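Local coordinates for protein oxalate--CoA ligase (Arabidopsis thaliana, PDB 5IE2) that belongs to the ANL superfamily of AMP-binding enzymes, with a large N-terminal part and a smaller C-terminal domain, and holds ATP in this crystal structure, at residues R21-S26 with A230-A236; S127-A131 with V141-A145; Y198-D204 with R283-S287; T432-V436 with P459-V465; Q438-G443 with I501-A507. All coordinates share one frame; numbering follows the deposited sequence.

Interaction 1 (R21-S26 with A230-A236); sequences RALSVS and AAVTLPA
Leu23, Ser24 and Val25 pair in parallel with Val232, Thr233 and Leu234, the two strand axes 4.5 Å apart and only 7° from aligned. Four backbone bonds zip the strands: Val232 N to Ala22 O, Ser24 N to Val232 O, Leu234 N to Ser24 O, and Ser26 N to Leu234 O, the last at 2.9 Å and almost straight (173°). Leu23, Val25, Val232 and Leu234 share one face, where Leu23 CD1 lies 4.0 Å from Val232 CB and 4.1 Å from Leu234 CG; helix 67-78 packs on Leu23 and Val25. These are the two middle strands of a four-stranded mixed sheet, with 29-32 beyond one and 205-207 beyond the other, and Ala22 and Leu23 form a classic beta bulge opposite Leu31. On the other face Arg21, its chain bent at chi3 (64°), folds its guanidinium over Ala231, whose CB sits 3.5 Å from CZ, above the middle of the plane. Arg21 NH1 donates to Ser24 OG (2.9 Å), a hydroxyl also bonded to Asn30. A water accepts from Arg21 NH2 and hydrogen-bonds Thr233 OG1 at 2.7 Å, bridging the strands. Beyond the paired residues Ser26 OG bonds Asp248.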
# COMPACT_ATOMS: atom_id res chain seq x y z
N ARG A 21 -14.96 6.13 -18.42
CA ARG A 21 -13.64 6.62 -18.09
C ARG A 21 -12.88 5.57 -17.25
O ARG A 21 -13.45 4.95 -16.33
CB ARG A 21 -13.76 7.95 -17.31
CG ARG A 21 -12.41 8.66 -17.09
CD ARG A 21 -12.65 10.13 -16.68
NE ARG A 21 -13.34 10.19 -15.40
CZ ARG A 21 -12.70 10.18 -14.22
NH1 ARG A 21 -11.36 10.10 -14.16
NH2 ARG A 21 -13.42 10.26 -13.11
N ALA A 22 -11.59 5.40 -17.58
CA ALA A 22 -10.69 4.52 -16.85
C ALA A 22 -9.62 5.30 -16.08
O ALA A 22 -9.40 5.04 -14.90
CB ALA A 22 -10.02 3.52 -17.81
N LEU A 23 -8.92 6.22 -16.75
CA LEU A 23 -7.70 6.81 -16.21
C LEU A 23 -7.56 8.26 -16.68
O LEU A 23 -7.54 8.52 -17.90
CB LEU A 23 -6.46 5.99 -16.66
CG LEU A 23 -5.11 6.44 -16.06
CD1 LEU A 23 -5.12 6.16 -14.60
CD2 LEU A 23 -3.98 5.57 -16.70
N SER A 24 -7.47 9.18 -15.73
CA SER A 24 -7.26 10.60 -16.02
C SER A 24 -5.99 11.04 -15.37
O SER A 24 -5.54 10.44 -14.38
CB SER A 24 -8.42 11.47 -15.50
OG SER A 24 -9.61 11.17 -16.16
N VAL A 25 -5.36 12.04 -16.00
CA VAL A 25 -4.28 12.79 -15.36
C VAL A 25 -4.86 14.18 -15.22
O VAL A 25 -5.30 14.75 -16.23
CB VAL A 25 -3.00 12.80 -16.21
CG1 VAL A 25 -1.97 13.79 -15.62
CG2 VAL A 25 -2.44 11.37 -16.34
N SER A 26 -4.98 14.66 -13.99
CA SER A 26 -5.68 15.92 -13.71
C SER A 26 -5.22 17.04 -14.67
O SER A 26 -4.02 17.34 -14.78
CB SER A 26 -5.44 16.38 -12.26
OG SER A 26 -6.15 17.60 -12.00
N ALA A 230 -14.30 1.04 -13.01
CA ALA A 230 -14.31 2.36 -12.33
C ALA A 230 -13.21 3.26 -12.93
O ALA A 230 -12.45 2.84 -13.82
CB ALA A 230 -14.09 2.20 -10.77
N ALA A 231 -13.10 4.49 -12.40
CA ALA A 231 -12.08 5.43 -12.88
C ALA A 231 -11.07 5.82 -11.79
O ALA A 231 -11.38 5.83 -10.58
CB ALA A 231 -12.75 6.72 -13.43
N VAL A 232 -9.89 6.15 -12.27
CA VAL A 232 -8.76 6.56 -11.45
C VAL A 232 -8.23 7.88 -11.96
O VAL A 232 -8.04 8.00 -13.15
CB VAL A 232 -7.63 5.48 -11.54
CG1 VAL A 232 -6.42 5.89 -10.75
CG2 VAL A 232 -8.16 4.13 -11.03
N THR A 233 -7.93 8.82 -11.07
CA THR A 233 -7.27 10.08 -11.49
C THR A 233 -5.91 10.17 -10.84
O THR A 233 -5.77 9.95 -9.64
CB THR A 233 -8.12 11.30 -11.10
OG1 THR A 233 -9.38 11.24 -11.79
CG2 THR A 233 -7.37 12.66 -11.45
N LEU A 234 -4.89 10.48 -11.63
CA LEU A 234 -3.55 10.74 -11.11
C LEU A 234 -3.37 12.25 -10.98
O LEU A 234 -3.71 13.00 -11.92
CB LEU A 234 -2.48 10.17 -12.06
CG LEU A 234 -2.75 8.69 -12.45
CD1 LEU A 234 -1.71 8.22 -13.44
CD2 LEU A 234 -2.72 7.89 -11.12
N PRO A 235 -2.85 12.70 -9.85
CA PRO A 235 -2.51 14.15 -9.73
C PRO A 235 -1.52 14.63 -10.83
O PRO A 235 -0.63 13.91 -11.31
CB PRO A 235 -1.85 14.26 -8.35
CG PRO A 235 -2.42 13.08 -7.53
CD PRO A 235 -2.53 11.95 -8.62
N ALA A 236 -1.70 15.89 -11.22
CA ALA A 236 -0.91 16.48 -12.30
C ALA A 236 0.58 16.34 -12.08
O ALA A 236 1.36 16.17 -13.02
CB ALA A 236 -1.29 18.00 -12.47
O HOH W 1 -11.19 9.40 -10.93

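Interaction 2 (S127-A131 with V141-A145)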
# COMPACT_ATOMS: atom_id res chain seq x y z
N SER A 127 19.31 -2.93 -20.88
CA SER A 127 18.73 -1.96 -21.80
C SER A 127 17.79 -0.96 -21.12
O SER A 127 17.07 -1.29 -20.18
CB SER A 127 17.95 -2.69 -22.90
OG SER A 127 18.76 -3.69 -23.48
N HIS A 128 17.79 0.26 -21.62
CA HIS A 128 16.95 1.31 -21.10
C HIS A 128 16.07 1.80 -22.23
O HIS A 128 16.56 2.11 -23.31
CB HIS A 128 17.80 2.46 -20.53
CG HIS A 128 17.02 3.69 -20.25
ND1 HIS A 128 17.27 4.90 -20.86
CD2 HIS A 128 15.92 3.88 -19.47
CE1 HIS A 128 16.38 5.79 -20.45
NE2 HIS A 128 15.55 5.20 -19.60
N VAL A 129 14.75 1.84 -21.98
CA VAL A 129 13.79 2.33 -22.96
C VAL A 129 12.86 3.33 -22.31
O VAL A 129 12.47 3.17 -21.15
CB VAL A 129 12.95 1.14 -23.54
CG1 VAL A 129 11.75 1.63 -24.38
CG2 VAL A 129 13.90 0.23 -24.34
N THR A 130 12.51 4.38 -23.03
CA THR A 130 11.64 5.39 -22.48
C THR A 130 10.24 5.22 -23.08
O THR A 130 10.07 4.66 -24.17
CB THR A 130 12.11 6.81 -22.76
OG1 THR A 130 12.07 7.08 -24.17
CG2 THR A 130 13.52 7.03 -22.21
N ALA A 131 9.26 5.69 -22.33
CA ALA A 131 7.85 5.59 -22.72
C ALA A 131 7.17 6.95 -22.61
O ALA A 131 7.26 7.63 -21.57
CB ALA A 131 7.13 4.53 -21.80
N VAL A 141 4.56 6.01 -27.27
CA VAL A 141 5.84 5.97 -27.99
C VAL A 141 6.92 5.35 -27.16
O VAL A 141 7.22 5.90 -26.10
CB VAL A 141 6.33 7.37 -28.35
CG1 VAL A 141 7.68 7.28 -29.10
CG2 VAL A 141 5.24 8.12 -29.16
N LEU A 142 7.51 4.26 -27.65
CA LEU A 142 8.64 3.62 -26.98
C LEU A 142 9.91 3.87 -27.76
O LEU A 142 9.90 3.82 -28.98
CB LEU A 142 8.42 2.12 -26.86
CG LEU A 142 7.32 1.75 -25.85
CD1 LEU A 142 6.98 0.27 -26.12
CD2 LEU A 142 7.80 1.92 -24.37
N SER A 143 11.02 4.09 -27.06
CA SER A 143 12.28 4.45 -27.72
C SER A 143 13.04 3.21 -28.21
O SER A 143 14.24 3.12 -28.10
CB SER A 143 13.16 5.23 -26.78
OG SER A 143 13.62 4.39 -25.72
N VAL A 144 12.33 2.19 -28.62
CA VAL A 144 12.99 1.04 -29.20
C VAL A 144 12.65 1.02 -30.69
O VAL A 144 11.53 1.36 -31.08
CB VAL A 144 12.59 -0.28 -28.47
CG1 VAL A 144 11.12 -0.59 -28.67
CG2 VAL A 144 13.47 -1.43 -28.93
N ALA A 145 13.62 0.69 -31.53
CA ALA A 145 13.43 0.69 -32.98
C ALA A 145 12.34 -0.28 -33.44
O ALA A 145 12.17 -1.33 -32.82
CB ALA A 145 14.75 0.36 -33.68
O HOH W 2 16.25 3.36 -25.61
O HOH W 3 9.57 7.45 -25.50
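Ser143 meets Thr130 with both its backbone and its side chain. Its CB lies 3.4 Å from Thr130 OG1. The next atom, OG, accepts a nearly straight bond from Thr130 N (2.9 Å, 171°) and passes 3.4 Å from Val129 CA; chi1 of 68° sets this hydroxyl between the Ser143 backbone N and carbonyl carbon, turned to the neighbouring strand. The same OG hydrogen-bonds a water 2.8 Å away that donates to His128 O. Ser143 N in turn donates to Thr130 O at 3.1 Å, so backbone and hydroxyl together close a ring with Thr130. A second water links Thr130 OG1 to Val141 O. Buried beside this polar row, Leu142 CD2 packs 3.7 Å from Ala131 CB and 4.0 Å from Val129 CG1, and Met72 of helix 67-78 touches both Ala131 and Leu142. Val129 CG2 lies loosely beside Val144 CB. Ala131 and Leu142 form an antiparallel non-hydrogen-bonded pair with their side chains on the same face. The arrangement is that of a beta hairpin, in which the short strand 141-142 turns back along strand 127-132 and ends a five-stranded mixed sheet, with a serine hydroxyl standing in for a backbone acceptor just past its end.

Interaction 3 (Y198-D204 with R283-S287)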
# COMPACT_ATOMS: atom_id res chain seq x y z
N TYR A 198 -15.67 -3.62 -0.93
CA TYR A 198 -16.12 -2.22 -1.03
C TYR A 198 -17.24 -2.04 -2.05
O TYR A 198 -17.65 -0.93 -2.28
CB TYR A 198 -14.92 -1.27 -1.34
CG TYR A 198 -13.84 -1.45 -0.28
CD1 TYR A 198 -14.14 -1.24 1.06
CD2 TYR A 198 -12.58 -1.90 -0.62
CE1 TYR A 198 -13.17 -1.47 2.05
CE2 TYR A 198 -11.63 -2.12 0.35
CZ TYR A 198 -11.93 -1.90 1.65
OH TYR A 198 -10.95 -2.18 2.57
N LYS A 199 -17.71 -3.15 -2.65
CA LYS A 199 -18.69 -3.11 -3.75
C LYS A 199 -18.33 -2.05 -4.76
O LYS A 199 -19.15 -1.20 -5.10
CB LYS A 199 -20.10 -2.86 -3.21
CG LYS A 199 -20.55 -3.96 -2.28
CD LYS A 199 -22.03 -3.74 -1.84
CE LYS A 199 -22.42 -4.79 -0.82
NZ LYS A 199 -23.84 -4.49 -0.42
N LEU A 200 -17.09 -2.08 -5.25
CA LEU A 200 -16.68 -1.16 -6.31
C LEU A 200 -17.46 -1.50 -7.58
O LEU A 200 -17.60 -2.69 -7.90
CB LEU A 200 -15.17 -1.26 -6.61
CG LEU A 200 -14.26 -0.87 -5.41
CD1 LEU A 200 -12.78 -1.04 -5.86
CD2 LEU A 200 -14.50 0.57 -4.91
N THR A 201 -17.95 -0.47 -8.26
CA THR A 201 -18.62 -0.68 -9.54
C THR A 201 -18.15 0.35 -10.54
O THR A 201 -17.33 1.21 -10.23
CB THR A 201 -20.15 -0.59 -9.44
OG1 THR A 201 -20.53 0.77 -9.21
CG2 THR A 201 -20.68 -1.49 -8.32
N GLU A 202 -18.72 0.30 -11.75
CA GLU A 202 -18.20 1.17 -12.79
C GLU A 202 -18.54 2.64 -12.53
O GLU A 202 -18.00 3.52 -13.22
CB GLU A 202 -18.75 0.73 -14.16
CG GLU A 202 -20.28 0.91 -14.29
CD GLU A 202 -21.14 -0.27 -13.76
OE1 GLU A 202 -20.66 -1.15 -13.01
OE2 GLU A 202 -22.35 -0.32 -14.12
N SER A 203 -19.43 2.95 -11.59
CA SER A 203 -19.68 4.37 -11.30
C SER A 203 -18.72 4.96 -10.26
O SER A 203 -18.77 6.16 -9.96
CB SER A 203 -21.13 4.58 -10.82
OG SER A 203 -21.36 3.88 -9.61
N ASP A 204 -17.81 4.15 -9.72
CA ASP A 204 -16.87 4.71 -8.74
C ASP A 204 -15.69 5.43 -9.39
O ASP A 204 -15.39 5.29 -10.58
CB ASP A 204 -16.33 3.59 -7.80
CG ASP A 204 -17.39 3.16 -6.76
OD1 ASP A 204 -17.88 4.07 -6.06
OD2 ASP A 204 -17.81 1.97 -6.73
N ARG A 283 -18.74 7.67 -0.75
CA ARG A 283 -19.28 6.43 -0.24
C ARG A 283 -18.52 5.97 1.01
O ARG A 283 -19.12 5.49 1.97
CB ARG A 283 -19.20 5.32 -1.32
CG ARG A 283 -20.19 5.42 -2.42
CD ARG A 283 -20.63 3.96 -2.85
NE ARG A 283 -19.56 3.27 -3.51
CZ ARG A 283 -19.05 2.10 -3.11
NH1 ARG A 283 -19.49 1.46 -2.02
NH2 ARG A 283 -18.10 1.58 -3.85
N PHE A 284 -17.20 6.11 0.98
CA PHE A 284 -16.37 5.72 2.13
C PHE A 284 -14.98 6.28 1.95
O PHE A 284 -14.56 6.71 0.86
CB PHE A 284 -16.28 4.17 2.30
CG PHE A 284 -15.58 3.47 1.16
CD1 PHE A 284 -14.22 3.17 1.22
CD2 PHE A 284 -16.27 3.14 0.01
CE1 PHE A 284 -13.59 2.52 0.15
CE2 PHE A 284 -15.66 2.50 -1.05
CZ PHE A 284 -14.32 2.19 -0.99
N ILE A 285 -14.23 6.26 3.05
CA ILE A 285 -12.83 6.64 3.04
C ILE A 285 -12.11 5.43 3.62
O ILE A 285 -12.58 4.90 4.60
CB ILE A 285 -12.57 7.91 3.90
CG1 ILE A 285 -13.12 9.15 3.15
CG2 ILE A 285 -11.02 8.09 4.18
CD1 ILE A 285 -13.16 10.42 4.11
N ARG A 286 -11.02 5.01 2.99
CA ARG A 286 -10.34 3.82 3.46
C ARG A 286 -8.96 4.15 4.06
O ARG A 286 -8.27 5.07 3.60
CB ARG A 286 -10.22 2.83 2.29
CG ARG A 286 -9.51 1.49 2.67
CD ARG A 286 -9.46 0.65 1.39
NE ARG A 286 -8.86 -0.67 1.64
CZ ARG A 286 -7.61 -1.03 1.34
NH1 ARG A 286 -6.72 -0.17 0.80
NH2 ARG A 286 -7.23 -2.28 1.59
N SER A 287 -8.57 3.38 5.11
CA SER A 287 -7.24 3.51 5.67
C SER A 287 -6.59 2.13 5.76
O SER A 287 -7.29 1.18 6.01
CB SER A 287 -7.32 4.16 7.07
OG SER A 287 -6.02 4.36 7.66
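Tyr198 lays its ring beside that of Phe284, planes 19° apart but slid until they barely overlap, with centroids 5.0 Å apart; its CB is pressed 3.5 Å from Phe284 CZ. Arg286 runs extended from CG to NE, which carries NE to Tyr198 OH (2.7 Å), an oxygen in its guanidinium plane that Ser323 also bonds. Tyr198 O is held end-on by Arg283, NH1 and NH2 both 3.0 Å away and arriving from opposite faces of the carbonyl plane. Lys199 ends helix 184-198 in a Schellman motif, its ammonium paired with Glu328 and Glu329. Leu200 puts CD2 at the edge of the Phe284 ring, 4.2 Å from CZ. Thr201 to Asp204 make a type I turn, across which Thr201 N bonds Asp204 OD2 through the anti lone pair. That carboxylate forms a side-on salt bridge with Arg283: NE meets OD1 on the syn side, while NH2 reaches OD2 (2.9 Å) from above the carboxylate plane. Asp204 OD1 is also bonded by Thr255. Segment 198-204 thus links helix 184-198 to strand 205-207 and lies against Arg283 and strand 284-287; Tyr198 and Phe284 rest on Leu309 of strand 308-314, and helix 215-227 touches Leu200 and Arg286.

Interaction 4 (T432-V436 with P459-V465); sequences THPDV and PREGTTV
Val436 and Pro459 face each other as an antiparallel non-hydrogen-bonded pair, CA atoms 4.7 Å apart and side chains diverging, and just outside it Arg460 N donates to Asp435 O at 2.9 Å from above the carbonyl plane. Each segment carries a turn, type I from His433 to Val436 and type II from Arg460 to Thr463, with Gly462 in the positive-phi position of the second. The Asp435 side chain lies against Thr463 and Val465, at and just after the end of the second turn: its CB touches Val465 CG2 at 3.5 Å, and OD1 comes 3.7 Å from Thr463 CG2. A water donates to both Asp435 OD2 and Thr464 O, tying the carboxylate to the backbone beyond. Asp435 N points back to His433 ND1 (2.9 Å), which fixes the imidazole against its own turn, while the ring meets Phe473 edge-to-face. On the other flank Arg460 runs extended from CG to NE along the first turn, its CD 3.3 Å from Pro434 O; NE makes only a weak bond to that oxygen, bent to 123°. Its NH2 donates to a water lying in the guanidinium plane, 2.7 Å away and close to His433 O and Val436 O. Thr463 N donates to Arg460 O and closes the type II turn. Ile470 of helix 467-477 packs on His433, Val436 and Val465. The contact joins the entry to strand 436-446 with the exit from strand 450-459, the open end of the beta hairpin 436-446/450-459 of the C-terminal domain.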
# COMPACT_ATOMS: atom_id res chain seq x y z
N THR A 432 -4.42 11.55 21.06
CA THR A 432 -5.60 12.22 21.63
C THR A 432 -5.21 13.42 22.50
O THR A 432 -6.10 14.15 22.94
CB THR A 432 -6.50 11.29 22.49
OG1 THR A 432 -5.84 10.92 23.70
CG2 THR A 432 -6.85 10.01 21.73
N HIS A 433 -3.93 13.61 22.76
CA HIS A 433 -3.54 14.78 23.54
C HIS A 433 -3.80 16.02 22.70
O HIS A 433 -3.43 16.05 21.54
CB HIS A 433 -2.08 14.74 23.96
CG HIS A 433 -1.68 15.87 24.84
ND1 HIS A 433 -1.55 17.17 24.39
CD2 HIS A 433 -1.41 15.91 26.17
CE1 HIS A 433 -1.21 17.96 25.39
NE2 HIS A 433 -1.11 17.22 26.48
N PRO A 434 -4.45 17.05 23.28
CA PRO A 434 -4.89 18.24 22.51
C PRO A 434 -3.78 18.90 21.71
O PRO A 434 -4.06 19.45 20.63
CB PRO A 434 -5.37 19.20 23.61
CG PRO A 434 -5.73 18.35 24.75
CD PRO A 434 -4.86 17.10 24.69
N ASP A 435 -2.54 18.82 22.19
CA ASP A 435 -1.43 19.53 21.54
C ASP A 435 -0.50 18.65 20.75
O ASP A 435 0.58 19.09 20.36
CB ASP A 435 -0.60 20.30 22.58
CG ASP A 435 -1.41 21.31 23.34
OD1 ASP A 435 -2.33 21.90 22.76
OD2 ASP A 435 -1.12 21.52 24.53
N VAL A 436 -0.87 17.39 20.51
CA VAL A 436 -0.02 16.48 19.75
C VAL A 436 -0.51 16.37 18.31
O VAL A 436 -1.69 16.07 18.04
CB VAL A 436 0.04 15.06 20.40
CG1 VAL A 436 0.74 14.11 19.49
CG2 VAL A 436 0.74 15.11 21.76
N PRO A 459 4.64 18.43 18.48
CA PRO A 459 3.59 19.33 18.98
C PRO A 459 2.93 20.07 17.83
O PRO A 459 3.50 20.18 16.73
CB PRO A 459 4.35 20.27 19.95
CG PRO A 459 5.78 20.15 19.59
CD PRO A 459 6.00 18.84 18.89
N ARG A 460 1.69 20.48 18.05
CA ARG A 460 0.98 21.31 17.09
C ARG A 460 1.65 22.66 17.04
O ARG A 460 2.13 23.15 18.08
CB ARG A 460 -0.49 21.46 17.47
CG ARG A 460 -1.30 20.19 17.28
CD ARG A 460 -2.71 20.40 17.77
NE ARG A 460 -3.43 19.13 17.68
CZ ARG A 460 -4.01 18.67 16.58
NH1 ARG A 460 -3.96 19.37 15.44
NH2 ARG A 460 -4.64 17.49 16.60
N GLU A 461 1.64 23.28 15.87
CA GLU A 461 2.29 24.58 15.71
C GLU A 461 1.68 25.62 16.66
O GLU A 461 0.46 25.68 16.84
CB GLU A 461 2.25 25.06 14.26
CG GLU A 461 3.66 25.17 13.65
CD GLU A 461 3.72 26.02 12.38
OE1 GLU A 461 3.65 25.46 11.26
OE2 GLU A 461 3.84 27.26 12.52
N GLY A 462 2.55 26.38 17.31
CA GLY A 462 2.13 27.41 18.23
C GLY A 462 1.72 26.88 19.59
O GLY A 462 1.17 27.61 20.41
N THR A 463 2.00 25.61 19.84
CA THR A 463 1.73 25.07 21.16
C THR A 463 3.08 24.71 21.72
O THR A 463 4.04 24.52 20.97
CB THR A 463 0.82 23.80 21.15
OG1 THR A 463 1.51 22.73 20.50
CG2 THR A 463 -0.52 24.07 20.44
N THR A 464 3.17 24.64 23.03
CA THR A 464 4.36 24.08 23.65
C THR A 464 3.97 22.89 24.55
O THR A 464 3.01 22.94 25.33
CB THR A 464 5.13 25.14 24.46
OG1 THR A 464 4.34 25.55 25.58
CG2 THR A 464 5.45 26.37 23.60
N VAL A 465 4.73 21.81 24.40
CA VAL A 465 4.45 20.53 25.04
C VAL A 465 5.65 20.11 25.84
O VAL A 465 6.77 20.18 25.34
CB VAL A 465 4.14 19.45 23.99
CG1 VAL A 465 4.15 18.08 24.61
CG2 VAL A 465 2.82 19.72 23.30
O HOH W 4 -4.70 16.41 19.09
O HOH W 5 1.39 21.05 25.88

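Interaction 5 (Q438-G443 with I501-A507)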
# COMPACT_ATOMS: atom_id res chain seq x y z
N GLN A 438 1.61 14.72 15.95
CA GLN A 438 2.03 13.37 15.58
C GLN A 438 2.71 12.67 16.75
O GLN A 438 3.28 13.31 17.61
CB GLN A 438 2.97 13.40 14.36
CG GLN A 438 3.36 12.00 13.86
CD GLN A 438 2.16 11.13 13.37
OE1 GLN A 438 1.43 10.52 14.18
NE2 GLN A 438 1.98 11.07 12.03
N GLY A 439 2.64 11.34 16.81
CA GLY A 439 3.30 10.65 17.94
C GLY A 439 3.66 9.21 17.63
O GLY A 439 2.94 8.55 16.86
N VAL A 440 4.74 8.69 18.23
CA VAL A 440 5.15 7.31 17.95
C VAL A 440 5.80 6.73 19.20
O VAL A 440 6.66 7.36 19.82
CB VAL A 440 6.14 7.19 16.74
CG1 VAL A 440 7.39 8.03 16.99
CG2 VAL A 440 6.55 5.72 16.49
N ALA A 441 5.35 5.54 19.61
CA ALA A 441 5.95 4.86 20.76
C ALA A 441 6.90 3.79 20.29
O ALA A 441 6.71 3.26 19.19
CB ALA A 441 4.86 4.23 21.67
N PHE A 442 7.86 3.41 21.13
CA PHE A 442 8.89 2.46 20.72
C PHE A 442 9.62 1.88 21.92
O PHE A 442 9.69 2.49 22.99
CB PHE A 442 9.90 3.12 19.74
CG PHE A 442 10.58 4.37 20.28
CD1 PHE A 442 11.75 4.26 21.00
CD2 PHE A 442 10.06 5.63 20.02
CE1 PHE A 442 12.39 5.40 21.49
CE2 PHE A 442 10.71 6.77 20.50
CZ PHE A 442 11.87 6.65 21.25
N GLY A 443 10.16 0.66 21.74
CA GLY A 443 10.85 -0.03 22.82
C GLY A 443 12.31 0.39 22.87
O GLY A 443 12.90 0.77 21.87
N ILE A 501 5.87 5.53 9.64
CA ILE A 501 6.95 5.93 10.53
C ILE A 501 7.54 4.63 11.04
O ILE A 501 6.80 3.85 11.60
CB ILE A 501 6.41 6.80 11.70
CG1 ILE A 501 5.60 8.00 11.17
CG2 ILE A 501 7.54 7.20 12.66
CD1 ILE A 501 4.69 8.66 12.25
N GLN A 502 8.83 4.36 10.87
CA GLN A 502 9.35 3.09 11.39
C GLN A 502 9.96 3.23 12.78
O GLN A 502 10.85 4.05 12.97
CB GLN A 502 10.33 2.41 10.43
CG GLN A 502 9.93 2.48 8.96
CD GLN A 502 10.71 1.51 8.09
OE1 GLN A 502 11.94 1.46 8.15
NE2 GLN A 502 10.00 0.74 7.27
N ARG A 503 9.46 2.43 13.73
CA ARG A 503 9.78 2.67 15.13
C ARG A 503 11.26 2.41 15.41
O ARG A 503 11.85 3.13 16.20
CB ARG A 503 8.98 1.76 16.07
CG ARG A 503 7.57 1.48 15.65
CD ARG A 503 6.85 0.66 16.69
NE ARG A 503 6.01 1.64 17.30
CZ ARG A 503 4.75 1.91 17.00
NH1 ARG A 503 4.05 1.14 16.17
NH2 ARG A 503 4.18 2.91 17.64
N ARG A 504 11.88 1.45 14.72
CA ARG A 504 13.30 1.19 14.99
C ARG A 504 14.19 2.37 14.61
O ARG A 504 15.12 2.73 15.33
CB ARG A 504 13.76 -0.07 14.24
CG ARG A 504 13.32 -1.36 14.89
CD ARG A 504 13.68 -2.60 14.05
NE ARG A 504 13.66 -3.82 14.88
CZ ARG A 504 13.79 -5.07 14.42
NH1 ARG A 504 13.97 -5.29 13.12
NH2 ARG A 504 13.76 -6.10 15.25
N ILE A 505 13.83 3.04 13.52
CA ILE A 505 14.59 4.21 13.08
C ILE A 505 14.43 5.36 14.07
O ILE A 505 15.40 6.06 14.39
CB ILE A 505 14.15 4.67 11.70
CG1 ILE A 505 14.76 3.77 10.65
CG2 ILE A 505 14.57 6.11 11.45
CD1 ILE A 505 14.04 2.48 10.51
N VAL A 506 13.20 5.56 14.53
CA VAL A 506 12.92 6.59 15.52
C VAL A 506 13.73 6.33 16.78
O VAL A 506 14.36 7.24 17.34
CB VAL A 506 11.41 6.65 15.89
CG1 VAL A 506 11.17 7.62 17.01
CG2 VAL A 506 10.56 7.01 14.67
N ALA A 507 13.72 5.07 17.20
CA ALA A 507 14.39 4.65 18.43
C ALA A 507 15.86 4.95 18.35
O ALA A 507 16.40 5.65 19.23
CB ALA A 507 14.16 3.19 18.69
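Ile501 reaches Gln438 from the opposite direction, its CD1 stopping 3.6 Å from Gln438 NE2; that amide nitrogen bonds Gln265, and Thr262 of helix 261-273 touches both side chains. The CG2 branch of Ile501 lies loosely against Val440 CG2. Gln502 occupies the N-cap position before helix 503-510, and its backbone O accepts from Val506 N. Arg503, in the first turn, makes the polar link to the strand. Its chain bends at chi3 (104°), which swings the guanidinium edge onto Ala441 O: NE donates at 2.6 Å, nearly along the C=O axis, and NH2 donates to the same oxygen at 3.0 Å on a more bent path. One carbonyl is thus gripped side-on by two nitrogens, both with the oxygen close to the guanidinium plane. Asp427 forms a salt bridge with Arg503 NH2 and also accepts from Ala441 N, so it probably helps to orient the arginine against this peptide. The helix crosses the strand at -81°, the axes 7.9 Å apart, over the side from which Gln438, Val440 and Phe442 project; 436-446 is an outer strand of the three-stranded sheet of the C-terminal domain, beside 450-459. Val506 then sends CG1 between Val440 and Phe442, 3.8 Å from Val440 CG1 and 3.6 Å from Phe442 CE2. Ala507 ends the segment over a face of the Phe442 ring, its CA 4.0 Å from the centroid in a CH-pi contact and its CB 3.5 Å from CD1. Chi1 of 57° turns the ring of Phe442 to the helix side of the strand.

Overall arrangement
Interactions 1 and 3 are the buried ones and touch each other: Ala231 N probably hydrogen-bonds Asp204 O, where the turn runs on into strand 205-207, the neighbour of 231-234. Interaction 1 relies on parallel backbone pairing, whereas interaction 3 uses arginines on carbonyl, hydroxyl and carboxylate. Interaction 2, nested in the chain between the segments of interaction 1, is a partly buried hairpin on another sheet, with waters at its edge. Interactions 4 and 5 belong to the other end of the molecule, their centres about 18 Å apart, and share strand 436-446: interaction 4 is a water-bridged turn contact at its start, interaction 5 an apolar helix-on-sheet contact with one two-pronged arginine grip on a backbone carbonyl.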